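Local coordinates for protein tryptophan halogenase (Shewanella frigidimarina, PDB 2PYX) that probably acts as a flavin-dependent halogenase of tryptophan or a related aromatic substrate, using bound FAD, at residues K89-I95 and D107-F113; S143-L147 and Q165-G169; G151-I157 and L508-L514. All coordinates share one frame; numbering follows the deposited sequence.

Interaction 1 of 3, residues K89-I95 and D107-F113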
ATOM      1  N   LYS A  89      -1.938   9.129   7.566  1.00 10.32           N
ATOM      2  CA  LYS A  89      -0.628   8.471   7.481  1.00  9.66           C
ATOM      3  C   LYS A  89       0.265   9.287   6.545  1.00 10.47           C
ATOM      4  O   LYS A  89      -0.102   9.519   5.402  1.00 10.87           O
ATOM      5  CB  LYS A  89      -0.804   7.062   6.919  1.00 13.43           C
ATOM      6  CG  LYS A  89       0.487   6.338   6.607  1.00 11.06           C
ATOM      7  CD  LYS A  89       0.237   5.011   5.921  1.00 11.85           C
ATOM      8  CE  LYS A  89       1.530   4.413   5.440  1.00 12.64           C
ATOM      9  NZ  LYS A  89       1.226   3.256   4.545  1.00 13.91           N
ATOM     10  N   GLN A  90       1.438   9.689   7.009  1.00  8.79           N
ATOM     11  CA  GLN A  90       2.382  10.506   6.244  1.00  9.24           C
ATOM     12  C   GLN A  90       3.638   9.790   5.772  1.00 10.94           C
ATOM     13  O   GLN A  90       4.551  10.414   5.222  1.00 11.79           O
ATOM     14  CB  GLN A  90       2.746  11.762   7.050  1.00 11.03           C
ATOM     15  CG  GLN A  90       1.565  12.692   7.164  1.00 10.06           C
ATOM     16  CD  GLN A  90       1.936  13.964   7.868  1.00 13.42           C
ATOM     17  OE1 GLN A  90       2.652  14.811   7.320  1.00 12.31           O
ATOM     18  NE2 GLN A  90       1.481  14.091   9.108  1.00 11.59           N
ATOM     19  N   GLY A  91       3.661   8.468   5.983  1.00 11.03           N
ATOM     20  CA  GLY A  91       4.761   7.606   5.546  1.00  9.32           C
ATOM     21  C   GLY A  91       4.987   6.483   6.532  1.00 10.61           C
ATOM     22  O   GLY A  91       4.079   6.111   7.280  1.00 10.83           O
ATOM     23  N   SER A  92       6.179   5.896   6.456  1.00  9.91           N
ATOM     24  CA  SER A  92       6.623   4.810   7.328  1.00  9.76           C
ATOM     25  C   SER A  92       7.916   5.210   8.008  1.00 10.97           C
ATOM     26  O   SER A  92       8.851   5.678   7.358  1.00 11.24           O
ATOM     27  CB  SER A  92       6.893   3.531   6.543  1.00 11.98           C
ATOM     28  OG  SER A  92       5.716   3.000   5.953  1.00 14.68           O
ATOM     29  N   ARG A  93       7.936   5.039   9.332  1.00 11.05           N
ATOM     30  CA  ARG A  93       9.147   5.255  10.096  0.50 11.48           C
ATOM     31  C   ARG A  93       9.725   3.915  10.493  1.00 11.04           C
ATOM     32  O   ARG A  93       9.040   3.079  11.090  1.00 11.28           O
ATOM     33  CB  ARG A  93       8.919   6.084  11.343  0.50 10.18           C
ATOM     34  CG  ARG A  93      10.232   6.500  12.019  0.50 11.09           C
ATOM     35  CD  ARG A  93       9.992   7.376  13.211  0.50 15.43           C
ATOM     36  NE  ARG A  93       9.228   8.569  12.872  0.50 22.72           N
ATOM     37  CZ  ARG A  93       9.726   9.634  12.247  0.50 25.98           C
ATOM     38  NH1 ARG A  93      10.992   9.656  11.887  0.50 20.90           N
ATOM     39  NH2 ARG A  93       8.949  10.676  11.979  0.50 30.12           N
ATOM     40  N   PHE A  94      10.986   3.739  10.136  1.00 10.53           N
ATOM     41  CA  PHE A  94      11.726   2.480  10.300  1.00  9.33           C
ATOM     42  C   PHE A  94      12.685   2.633  11.489  1.00 10.49           C
ATOM     43  O   PHE A  94      13.573   3.489  11.455  1.00 11.60           O
ATOM     44  CB  PHE A  94      12.454   2.149   9.007  1.00 10.32           C
ATOM     45  CG  PHE A  94      11.504   1.832   7.904  1.00  9.39           C
ATOM     46  CD1 PHE A  94      10.885   0.588   7.836  1.00  9.72           C
ATOM     47  CD2 PHE A  94      11.145   2.789   6.958  1.00  9.83           C
ATOM     48  CE1 PHE A  94       9.954   0.314   6.844  1.00  9.49           C
ATOM     49  CE2 PHE A  94      10.206   2.502   5.963  1.00 10.86           C
ATOM     50  CZ  PHE A  94       9.641   1.256   5.898  1.00  9.42           C
ATOM     51  N   ILE A  95      12.491   1.786  12.500  1.00  9.91           N
ATOM     52  CA  ILE A  95      13.195   1.871  13.763  1.00 11.41           C
ATOM     53  C   ILE A  95      14.027   0.602  13.896  1.00 10.60           C
ATOM     54  O   ILE A  95      13.492  -0.487  13.747  1.00  9.72           O
ATOM     55  CB  ILE A  95      12.180   2.034  14.900  1.00 11.77           C
ATOM     56  CG1 ILE A  95      11.306   3.277  14.620  1.00 13.01           C
ATOM     57  CG2 ILE A  95      12.886   2.133  16.233  1.00 11.87           C
ATOM     58  CD1 ILE A  95      10.092   3.362  15.482  1.00 19.23           C
ATOM     59  N   ASP A 107      18.347   4.762  16.287  1.00 14.82           N
ATOM     60  CA  ASP A 107      18.334   4.187  14.926  1.00 13.67           C
ATOM     61  C   ASP A 107      16.905   4.258  14.377  1.00 11.20           C
ATOM     62  O   ASP A 107      16.047   3.415  14.628  1.00 12.01           O
ATOM     63  CB  ASP A 107      18.842   2.749  14.960  1.00 12.87           C
ATOM     64  CG  ASP A 107      18.784   2.066  13.606  1.00 14.81           C
ATOM     65  OD1 ASP A 107      18.547   2.747  12.595  1.00 14.64           O
ATOM     66  OD2 ASP A 107      19.023   0.868  13.557  1.00 15.15           O
ATOM     67  N   SER A 108      16.678   5.318  13.612  1.00 12.42           N
ATOM     68  CA  SER A 108      15.369   5.573  13.049  1.00 12.46           C
ATOM     69  C   SER A 108      15.519   6.469  11.845  1.00 12.23           C
ATOM     70  O   SER A 108      16.337   7.408  11.815  1.00 13.95           O
ATOM     71  CB  SER A 108      14.551   6.267  14.109  1.00 17.13           C
ATOM     72  OG  SER A 108      13.263   6.573  13.672  1.00 19.07           O
ATOM     73  N   TYR A 109      14.720   6.161  10.833  1.00 11.17           N
ATOM     74  CA  TYR A 109      14.622   7.065   9.692  1.00  9.68           C
ATOM     75  C   TYR A 109      13.195   7.048   9.137  1.00  9.46           C
ATOM     76  O   TYR A 109      12.418   6.133   9.407  1.00  9.90           O
ATOM     77  CB  TYR A 109      15.650   6.711   8.618  1.00 11.29           C
ATOM     78  CG  TYR A 109      15.231   5.551   7.745  1.00 10.68           C
ATOM     79  CD1 TYR A 109      14.466   5.751   6.607  1.00 10.42           C
ATOM     80  CD2 TYR A 109      15.541   4.234   8.083  1.00  9.18           C
ATOM     81  CE1 TYR A 109      14.089   4.693   5.794  1.00  8.29           C
ATOM     82  CE2 TYR A 109      15.132   3.148   7.287  1.00  8.98           C
ATOM     83  CZ  TYR A 109      14.382   3.390   6.147  1.00  9.47           C
ATOM     84  OH  TYR A 109      13.978   2.317   5.358  1.00 11.35           O
ATOM     85  N   LEU A 110      12.872   8.092   8.374  1.00 10.91           N
ATOM     86  CA  LEU A 110      11.555   8.246   7.772  1.00 11.56           C
ATOM     87  C   LEU A 110      11.574   8.055   6.269  1.00 10.67           C
ATOM     88  O   LEU A 110      12.467   8.555   5.592  1.00 11.60           O
ATOM     89  CB  LEU A 110      10.969   9.648   8.056  1.00 10.80           C
ATOM     90  CG  LEU A 110       9.513   9.832   7.596  1.00 13.28           C
ATOM     91  CD1 LEU A 110       8.493   8.930   8.299  1.00 16.83           C
ATOM     92  CD2 LEU A 110       9.126  11.314   7.709  1.00 14.58           C
ATOM     93  N   HIS A 111      10.577   7.317   5.778  1.00  9.21           N
ATOM     94  CA  HIS A 111      10.238   7.273   4.374  1.00  8.93           C
ATOM     95  C   HIS A 111       8.939   8.042   4.257  1.00  6.86           C
ATOM     96  O   HIS A 111       7.872   7.498   4.501  1.00  9.57           O
ATOM     97  CB  HIS A 111      10.124   5.829   3.842  1.00  8.82           C
ATOM     98  CG  HIS A 111       9.605   5.738   2.437  1.00 10.80           C
ATOM     99  ND1 HIS A 111       9.122   4.565   1.896  1.00 13.56           N
ATOM    100  CD2 HIS A 111       9.430   6.686   1.484  1.00 11.37           C
ATOM    101  CE1 HIS A 111       8.712   4.788   0.660  1.00 14.90           C
ATOM    102  NE2 HIS A 111       8.874   6.069   0.389  1.00 11.38           N
ATOM    103  N   PRO A 112       9.040   9.350   3.918  1.00  9.09           N
ATOM    104  CA  PRO A 112       7.843  10.194   3.883  1.00 11.40           C
ATOM    105  C   PRO A 112       7.070  10.020   2.579  1.00  9.15           C
ATOM    106  O   PRO A 112       7.647   9.582   1.572  1.00 12.16           O
ATOM    107  CB  PRO A 112       8.403  11.598   3.945  1.00 13.35           C
ATOM    108  CG  PRO A 112       9.705  11.521   3.435  1.00 15.88           C
ATOM    109  CD  PRO A 112      10.241  10.106   3.548  1.00 10.07           C
ATOM    110  N   PHE A 113       5.783  10.367   2.580  1.00 10.86           N
ATOM    111  CA  PHE A 113       5.007  10.438   1.349  1.00 10.18           C
ATOM    112  C   PHE A 113       5.311  11.704   0.502  1.00 11.22           C
ATOM    113  O   PHE A 113       5.152  11.681  -0.744  1.00 13.43           O
ATOM    114  CB  PHE A 113       3.499  10.345   1.605  1.00 10.83           C
ATOM    115  CG  PHE A 113       3.008   8.969   1.957  1.00 12.00           C
ATOM    116  CD1 PHE A 113       3.577   7.845   1.364  1.00 13.29           C
ATOM    117  CD2 PHE A 113       1.909   8.805   2.792  1.00 11.61           C
ATOM    118  CE1 PHE A 113       3.107   6.590   1.679  1.00 12.92           C
ATOM    119  CE2 PHE A 113       1.419   7.561   3.106  1.00 11.48           C
ATOM    120  CZ  PHE A 113       2.027   6.443   2.505  1.00 11.46           C
TER
HETATM  121  O   HOH W   1      16.114   2.041  11.255  1.00 10.80           O
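The carbonyl oxygen of Phe-94 accepts two hydrogen bonds, from Tyr-109 N at 3.0 Å and from a water that also donates to Asp-107 OD1; Ser-108 CA adds a CA-H...O contact at 3.2 Å. The return bond, Phe-94 N to Tyr-109 O (2.9 Å), completes this hydrogen-bonded pair, and Ser-92 with His-111 repeats the pattern. On the sheet face carrying Phe-94 and Tyr-109, the tyrosine ring, turned between its backbone N and carbonyl carbon (chi1 80°), reaches across so that CE2 lies 3.3 Å from Phe-94 CB. The two rings are inclined by 24° but slid apart, with little overlap. His-111 CB abuts the edge of the Phe-94 ring, while ND1 bonds Glu-361 and NE2 Ser-464. On the face carrying Arg-93 and Leu-110, Leu-110 CD1 sits over the rim of one guanidinium face; Gln-145 holds NH1. At the end of strand 108-112, Gly-91 CA stands 4.0 Å over the centroid of the Phe-113 ring in a CH-pi contact; Lys-89 O meets that ring's edge, and Lys-89 CE approaches its CZ at 3.6 Å, NZ bonding Thr-62 O. It is an antiparallel strand pair bordering a tryptophan halogenase active site, with Lys-89 the predicted catalytic lysine.

Interaction 2 of 3, residues S143-L147 and Q165-G169; sequences SQQVL and QNNYG
Two carboxamides, those of Gln-144 and Asn-166, run antiparallel alongside one another with their planes 48° apart, so neither lies flat upon the other. Over one face of the Asn-166 amide lies Gln-144 CG, 3.9 Å from Asn-166 CG. At the amino end of the Asn-166 amide sits the hydroxyl of Ser-143: ND2 donates to OG over 2.9 Å, with the oxygen tilted 16° from the amide plane. Leu-147, coming in crosswise, brings its methyl CD1 to 3.2 Å from the same ND2. The Gln-144 amide has its NE2 3.5 Å from Asn-166 CB and gives a hydrogen to the backbone oxygen of Asn-167 at 2.9 Å, arriving in the carbonyl plane.

The torsions explain this reach. Beyond CG the glutamine chain runs fully extended (chi2 180°), which carries its NH2 past Asn-166 to the carbonyl of Asn-167. There NE2 also bonds Gln-90 OE1, while OE1 receives Ser-114 N; both ends of the amide are therefore engaged, and its rotation is fixed.

Asn-166 OD1 has two partners, a water and Arg-500 of helix 484-507. The water accepts from Ser-143 N at 2.9 Å and donates to OD1 at 2.9 Å, linking the approach to the helix to the loop. The contact is small and mostly polar: buried side-chain amides, paired with a hydroxyl, backbone groups, a water and other side chains, join Ser-143 and helix residue Gln-144 to the loop before strand 169-172, and their donor-acceptor matching makes the join specific in orientation.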
ATOM      1  N   SER A 143       9.735  18.439   4.736  1.00 14.79           N
ATOM      2  CA  SER A 143       9.345  18.951   6.054  1.00 13.06           C
ATOM      3  C   SER A 143       8.766  17.856   6.939  1.00 15.53           C
ATOM      4  O   SER A 143       8.690  17.997   8.153  1.00 14.82           O
ATOM      5  CB  SER A 143       8.345  20.117   5.925  1.00 16.33           C
ATOM      6  OG  SER A 143       7.140  19.699   5.314  1.00 18.81           O
ATOM      7  N   GLN A 144       8.380  16.721   6.354  1.00 17.25           N
ATOM      8  CA  GLN A 144       7.672  15.692   7.124  1.00 16.98           C
ATOM      9  C   GLN A 144       8.481  15.003   8.187  1.00 18.68           C
ATOM     10  O   GLN A 144       7.931  14.473   9.152  1.00 19.85           O
ATOM     11  CB  GLN A 144       7.106  14.623   6.178  1.00 17.51           C
ATOM     12  CG  GLN A 144       5.788  15.019   5.660  1.00 16.99           C
ATOM     13  CD  GLN A 144       5.143  14.022   4.710  1.00 14.84           C
ATOM     14  OE1 GLN A 144       5.829  13.389   3.935  1.00 14.41           O
ATOM     15  NE2 GLN A 144       3.802  13.954   4.725  1.00 13.31           N
ATOM     16  N   GLN A 145       9.794  14.939   8.029  1.00 18.87           N
ATOM     17  CA  GLN A 145      10.607  14.287   9.060  1.00 19.58           C
ATOM     18  C   GLN A 145      10.401  15.015  10.377  1.00 19.61           C
ATOM     19  O   GLN A 145       9.972  14.417  11.365  1.00 22.74           O
ATOM     20  CB  GLN A 145      12.088  14.219   8.686  1.00 20.44           C
ATOM     21  CG  GLN A 145      13.048  13.664   9.744  1.00 25.61           C
ATOM     22  CD  GLN A 145      12.666  12.256  10.244  1.00 27.78           C
ATOM     23  OE1 GLN A 145      11.508  11.995  10.593  1.00 38.15           O
ATOM     24  NE2 GLN A 145      13.630  11.360  10.272  1.00 40.49           N
ATOM     25  N   VAL A 146      10.622  16.325  10.349  1.00 19.11           N
ATOM     26  CA  VAL A 146      10.465  17.161  11.530  1.00 17.66           C
ATOM     27  C   VAL A 146       9.010  17.185  12.012  1.00 15.98           C
ATOM     28  O   VAL A 146       8.765  17.038  13.200  1.00 17.37           O
ATOM     29  CB  VAL A 146      11.000  18.596  11.261  1.00 18.34           C
ATOM     30  CG1 VAL A 146      10.605  19.518  12.389  1.00 20.57           C
ATOM     31  CG2 VAL A 146      12.519  18.564  11.078  1.00 21.81           C
ATOM     32  N   LEU A 147       8.051  17.330  11.094  1.00 14.65           N
ATOM     33  CA  LEU A 147       6.664  17.481  11.479  1.00 13.53           C
ATOM     34  C   LEU A 147       6.081  16.198  12.076  1.00 14.99           C
ATOM     35  O   LEU A 147       5.346  16.226  13.046  1.00 13.70           O
ATOM     36  CB  LEU A 147       5.844  17.971  10.288  1.00 14.32           C
ATOM     37  CG  LEU A 147       6.319  19.322   9.718  1.00 14.44           C
ATOM     38  CD1 LEU A 147       5.674  19.666   8.388  1.00 15.44           C
ATOM     39  CD2 LEU A 147       6.062  20.445  10.693  1.00 18.60           C
ATOM     40  N   GLN A 165      -1.377  20.077   3.164  1.00 17.09           N
ATOM     41  CA  GLN A 165      -0.148  20.829   3.306  1.00 16.55           C
ATOM     42  C   GLN A 165       1.062  19.949   3.035  1.00 17.73           C
ATOM     43  O   GLN A 165       2.004  20.367   2.381  1.00 19.41           O
ATOM     44  CB  GLN A 165      -0.135  21.525   4.655  1.00 18.75           C
ATOM     45  CG  GLN A 165      -1.160  22.675   4.633  1.00 22.84           C
ATOM     46  CD  GLN A 165      -1.490  23.212   5.994  1.00 33.06           C
ATOM     47  OE1 GLN A 165      -0.906  24.196   6.446  1.00 40.23           O
ATOM     48  NE2 GLN A 165      -2.423  22.576   6.664  1.00 22.38           N
ATOM     49  N   ASN A 166       1.003  18.703   3.488  1.00 13.67           N
ATOM     50  CA  ASN A 166       1.981  17.682   3.101  1.00 12.87           C
ATOM     51  C   ASN A 166       1.208  16.421   2.685  1.00 13.47           C
ATOM     52  O   ASN A 166       0.171  16.127   3.265  1.00 12.65           O
ATOM     53  CB  ASN A 166       2.931  17.326   4.237  1.00 13.60           C
ATOM     54  CG  ASN A 166       4.091  18.283   4.357  1.00 17.32           C
ATOM     55  OD1 ASN A 166       4.719  18.639   3.371  1.00 17.76           O
ATOM     56  ND2 ASN A 166       4.423  18.644   5.585  1.00 14.59           N
ATOM     57  N   ASN A 167       1.693  15.701   1.682  1.00 12.84           N
ATOM     58  CA  ASN A 167       0.928  14.568   1.119  1.00 12.80           C
ATOM     59  C   ASN A 167       0.699  13.492   2.163  1.00 11.04           C
ATOM     60  O   ASN A 167       1.558  13.231   3.020  1.00 12.29           O
ATOM     61  CB  ASN A 167       1.638  13.962  -0.101  1.00 12.78           C
ATOM     62  CG  ASN A 167       0.686  13.266  -1.085  1.00 10.94           C
ATOM     63  OD1 ASN A 167      -0.520  13.225  -0.867  1.00 14.26           O
ATOM     64  ND2 ASN A 167       1.230  12.766  -2.188  1.00 16.38           N
ATOM     65  N   TYR A 168      -0.454  12.854   2.058  1.00 10.36           N
ATOM     66  CA  TYR A 168      -0.880  11.883   3.037  1.00  9.78           C
ATOM     67  C   TYR A 168      -1.755  10.817   2.429  1.00 10.94           C
ATOM     68  O   TYR A 168      -2.406  11.032   1.415  1.00 10.29           O
ATOM     69  CB  TYR A 168      -1.620  12.544   4.205  1.00 10.32           C
ATOM     70  CG  TYR A 168      -2.982  13.120   3.903  1.00  9.29           C
ATOM     71  CD1 TYR A 168      -3.123  14.438   3.443  1.00 11.11           C
ATOM     72  CD2 TYR A 168      -4.143  12.389   4.107  1.00 11.48           C
ATOM     73  CE1 TYR A 168      -4.357  14.971   3.174  1.00  9.83           C
ATOM     74  CE2 TYR A 168      -5.380  12.916   3.844  1.00 10.32           C
ATOM     75  CZ  TYR A 168      -5.497  14.206   3.358  1.00 11.74           C
ATOM     76  OH  TYR A 168      -6.757  14.734   3.109  1.00 11.10           O
ATOM     77  N   GLY A 169      -1.686   9.639   3.055  1.00 11.16           N
ATOM     78  CA  GLY A 169      -2.707   8.598   2.932  1.00 10.68           C
ATOM     79  C   GLY A 169      -3.346   8.382   4.299  1.00 10.90           C
ATOM     80  O   GLY A 169      -3.389   9.286   5.137  1.00 10.42           O
TER
HETATM   81  O   HOH W   2       7.429  17.776   3.037  1.00 18.66           O

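Interaction 3 of 3, residues G151-I157 and L508-L514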
ATOM      1  N   GLY A 151       4.493  14.785  15.906  1.00 17.27           N
ATOM      2  CA  GLY A 151       3.147  14.253  15.945  1.00 15.71           C
ATOM      3  C   GLY A 151       2.114  15.100  15.237  1.00 12.08           C
ATOM      4  O   GLY A 151       0.913  15.020  15.559  1.00 14.03           O
ATOM      5  N   LEU A 152       2.551  15.854  14.243  1.00 13.85           N
ATOM      6  CA  LEU A 152       1.642  16.756  13.576  1.00 13.59           C
ATOM      7  C   LEU A 152       0.944  16.166  12.342  1.00 13.69           C
ATOM      8  O   LEU A 152       1.465  15.238  11.694  1.00 13.86           O
ATOM      9  CB  LEU A 152       2.351  18.041  13.206  1.00 12.65           C
ATOM     10  CG  LEU A 152       3.101  18.777  14.341  1.00 14.42           C
ATOM     11  CD1 LEU A 152       3.818  19.990  13.801  1.00 15.60           C
ATOM     12  CD2 LEU A 152       2.100  19.175  15.427  1.00 17.46           C
ATOM     13  N   ALA A 153      -0.207  16.739  12.027  1.00 12.87           N
ATOM     14  CA  ALA A 153      -1.040  16.282  10.934  1.00 11.37           C
ATOM     15  C   ALA A 153      -0.513  16.802   9.575  1.00 11.35           C
ATOM     16  O   ALA A 153       0.404  17.616   9.532  1.00 12.50           O
ATOM     17  CB  ALA A 153      -2.441  16.730  11.158  1.00 11.90           C
ATOM     18  N   PRO A 154      -1.062  16.289   8.455  1.00 11.18           N
ATOM     19  CA  PRO A 154      -0.666  16.779   7.122  1.00 10.91           C
ATOM     20  C   PRO A 154      -1.466  17.970   6.586  1.00 10.11           C
ATOM     21  O   PRO A 154      -1.232  18.422   5.468  1.00 12.51           O
ATOM     22  CB  PRO A 154      -0.986  15.574   6.217  1.00 11.31           C
ATOM     23  CG  PRO A 154      -2.122  14.920   6.896  1.00 12.19           C
ATOM     24  CD  PRO A 154      -1.979  15.141   8.356  1.00 11.86           C
ATOM     25  N   LYS A 155      -2.426  18.432   7.382  1.00 12.16           N
ATOM     26  CA  LYS A 155      -3.328  19.497   6.948  1.00 11.57           C
ATOM     27  C   LYS A 155      -3.975  20.125   8.180  1.00 13.14           C
ATOM     28  O   LYS A 155      -3.816  19.634   9.269  1.00 12.56           O
ATOM     29  CB  LYS A 155      -4.396  18.940   5.977  1.00 12.17           C
ATOM     30  CG  LYS A 155      -5.346  17.915   6.619  1.00 11.59           C
ATOM     31  CD  LYS A 155      -6.180  17.172   5.594  1.00 13.33           C
ATOM     32  CE  LYS A 155      -7.143  18.065   4.830  1.00 13.22           C
ATOM     33  NZ  LYS A 155      -7.958  17.307   3.788  1.00 12.41           N
ATOM     34  N   SER A 156      -4.702  21.221   7.960  1.00 15.65           N
ATOM     35  CA  SER A 156      -5.405  21.949   9.012  0.50 16.82           C
ATOM     36  C   SER A 156      -6.900  21.733   8.855  1.00 16.38           C
ATOM     37  O   SER A 156      -7.350  21.268   7.807  1.00 16.57           O
ATOM     38  CB  SER A 156      -5.108  23.442   8.872  0.50 16.73           C
ATOM     39  OG  SER A 156      -5.582  23.930   7.625  0.50 21.31           O
ATOM     40  N   ILE A 157      -7.676  22.103   9.875  1.00 15.22           N
ATOM     41  CA  ILE A 157      -9.146  21.931   9.822  1.00 15.85           C
ATOM     42  C   ILE A 157      -9.788  22.794   8.716  1.00 15.68           C
ATOM     43  O   ILE A 157     -10.876  22.467   8.193  1.00 18.03           O
ATOM     44  CB  ILE A 157      -9.767  22.148  11.233  1.00 17.88           C
ATOM     45  CG1 ILE A 157     -11.232  21.706  11.288  1.00 16.66           C
ATOM     46  CG2 ILE A 157      -9.611  23.625  11.689  1.00 19.00           C
ATOM     47  CD1 ILE A 157     -11.506  20.327  10.745  1.00 16.70           C
ATOM     48  N   LEU A 508       0.623  23.618  12.222  1.00 16.48           N
ATOM     49  CA  LEU A 508      -0.175  22.396  12.059  1.00 16.18           C
ATOM     50  C   LEU A 508      -0.620  21.812  13.394  1.00 14.82           C
ATOM     51  O   LEU A 508       0.076  21.938  14.412  1.00 16.00           O
ATOM     52  CB  LEU A 508       0.625  21.332  11.281  1.00 14.45           C
ATOM     53  CG  LEU A 508       0.836  21.556   9.784  1.00 14.02           C
ATOM     54  CD1 LEU A 508       1.946  20.645   9.241  1.00 18.74           C
ATOM     55  CD2 LEU A 508      -0.443  21.369   8.996  1.00 16.45           C
ATOM     56  N   PRO A 509      -1.815  21.192  13.412  1.00 15.27           N
ATOM     57  CA  PRO A 509      -2.318  20.553  14.607  1.00 16.60           C
ATOM     58  C   PRO A 509      -1.708  19.173  14.810  1.00 16.45           C
ATOM     59  O   PRO A 509      -1.202  18.564  13.841  1.00 14.12           O
ATOM     60  CB  PRO A 509      -3.792  20.379  14.296  1.00 15.95           C
ATOM     61  CG  PRO A 509      -3.842  20.189  12.795  1.00 15.60           C
ATOM     62  CD  PRO A 509      -2.758  21.071  12.275  1.00 14.67           C
ATOM     63  N   THR A 510      -1.800  18.662  16.021  1.00 15.25           N
ATOM     64  CA  THR A 510      -1.543  17.244  16.243  1.00 17.12           C
ATOM     65  C   THR A 510      -2.661  16.420  15.602  1.00 16.88           C
ATOM     66  O   THR A 510      -3.759  16.904  15.313  1.00 16.23           O
ATOM     67  CB  THR A 510      -1.481  16.877  17.713  1.00 18.30           C
ATOM     68  OG1 THR A 510      -2.767  17.080  18.311  1.00 19.95           O
ATOM     69  CG2 THR A 510      -0.423  17.666  18.435  1.00 19.32           C
ATOM     70  N   ASN A 511      -2.389  15.136  15.384  1.00 15.27           N
ATOM     71  CA  ASN A 511      -3.386  14.300  14.779  1.00 15.83           C
ATOM     72  C   ASN A 511      -4.661  14.241  15.580  1.00 15.48           C
ATOM     73  O   ASN A 511      -5.718  14.399  15.007  1.00 16.81           O
ATOM     74  CB  ASN A 511      -2.841  12.900  14.570  1.00 18.63           C
ATOM     75  CG  ASN A 511      -1.707  12.886  13.575  1.00 15.00           C
ATOM     76  OD1 ASN A 511      -1.884  13.300  12.427  1.00 16.45           O
ATOM     77  ND2 ASN A 511      -0.548  12.423  14.007  1.00 15.40           N
ATOM     78  N   ARG A 512      -4.564  14.027  16.892  1.00 17.69           N
ATOM     79  CA  ARG A 512      -5.772  13.917  17.708  1.00 20.10           C
ATOM     80  C   ARG A 512      -6.533  15.251  17.747  1.00 17.90           C
ATOM     81  O   ARG A 512      -7.752  15.254  17.609  1.00 19.23           O
ATOM     82  CB  ARG A 512      -5.501  13.402  19.129  1.00 22.47           C
ATOM     83  CG  ARG A 512      -6.821  12.952  19.772  1.00 23.91           C
ATOM     84  CD  ARG A 512      -6.647  12.169  21.038  1.00 32.10           C
ATOM     85  NE  ARG A 512      -6.033  10.849  20.900  1.00 30.18           N
ATOM     86  CZ  ARG A 512      -6.651   9.737  20.503  1.00 25.18           C
ATOM     87  NH1 ARG A 512      -7.897   9.752  20.048  1.00 29.66           N
ATOM     88  NH2 ARG A 512      -5.977   8.596  20.489  1.00 29.49           N
ATOM     89  N   GLU A 513      -5.837  16.366  17.914  1.00 17.14           N
ATOM     90  CA  GLU A 513      -6.561  17.646  17.950  1.00 20.10           C
ATOM     91  C   GLU A 513      -7.316  17.906  16.634  1.00 19.44           C
ATOM     92  O   GLU A 513      -8.453  18.383  16.656  1.00 19.67           O
ATOM     93  CB  GLU A 513      -5.667  18.801  18.439  1.00 23.16           C
ATOM     94  CG  GLU A 513      -5.101  19.770  17.467  1.00 26.96           C
ATOM     95  CD  GLU A 513      -4.077  20.689  18.128  1.00 28.91           C
ATOM     96  OE1 GLU A 513      -4.448  21.473  19.052  1.00 36.19           O
ATOM     97  OE2 GLU A 513      -2.898  20.654  17.721  1.00 23.56           O
ATOM     98  N   LEU A 514      -6.723  17.503  15.501  1.00 17.25           N
ATOM     99  CA  LEU A 514      -7.361  17.648  14.202  1.00 15.91           C
ATOM    100  C   LEU A 514      -8.557  16.701  14.065  1.00 16.18           C
ATOM    101  O   LEU A 514      -9.649  17.126  13.686  1.00 20.96           O
ATOM    102  CB  LEU A 514      -6.340  17.437  13.063  1.00 16.62           C
ATOM    103  CG  LEU A 514      -6.922  17.478  11.663  1.00 13.49           C
ATOM    104  CD1 LEU A 514      -7.697  18.807  11.432  1.00 14.55           C
ATOM    105  CD2 LEU A 514      -5.857  17.270  10.575  1.00 15.68           C
TER
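Ala-153 and Pro-509 make the main backbone bond, Ala-153 N to Pro-509 O at 2.8 Å, the donor lying nearly in line with the carbonyl. A weak second bond runs from Asn-511 N to Gly-151 O (3.3 Å), so the bridged pair Leu-152 and Thr-510 has one sound bond and one weak one. Gly-151 ends its helix in a Schellman motif with positive phi, while Thr-510 is the N-cap of helix 511-520: Thr-510 OG1 accepts Glu-513 N and Thr-510 N donates to Glu-513 OE2 (2.8 Å), a capping box.

Among apolar contacts, Leu-514, with CG anti to the backbone N (chi1 176°), sets CD2 against Ala-153 CB at 3.5 Å and CD1 beside Ile-157. Leu-152 CB meets Leu-508 CB at 4.2 Å. Leu-508 CD1 also packs closely on Ala-153 O.

Among the polar side chains, Asn-511 rests OD1 on Ala-153 CA (3.4 Å) while ND2 serves Ile-270 O and Ser-272 OG; with a leucine here, which has no N-H to give, that loop would probably be freer to shift. Lys-155 O, by contrast, is buried against Pro-509 CD and Leu-514 CD2 with no polar partner. The chemistry thus pairs one sound backbone bond and one weak one with close apolar packing, at the cost of one unsatisfied carbonyl.

Along the chain interaction 1 closes before the other two open; interactions 2 and 3 then interleave, since 151-157 lies between 143-147 and 165-169, and 508-514 follows some 350 residues after 151-157. Their centres are about 11 Å (1 to 2), 10 Å (2 to 3) and 17 Å (1 to 3) apart. Strand 87-95 is common ground: Lys-89 pairs with Gly-169 through the backbone, and Gln-90 bonds weakly to Leu-152. Helix 144-149 and the loop after it therefore connect the sheet to the C-terminal helices 484-507 and 511-520, joining the strand holding the predicted active-site lysine to the end of the chain.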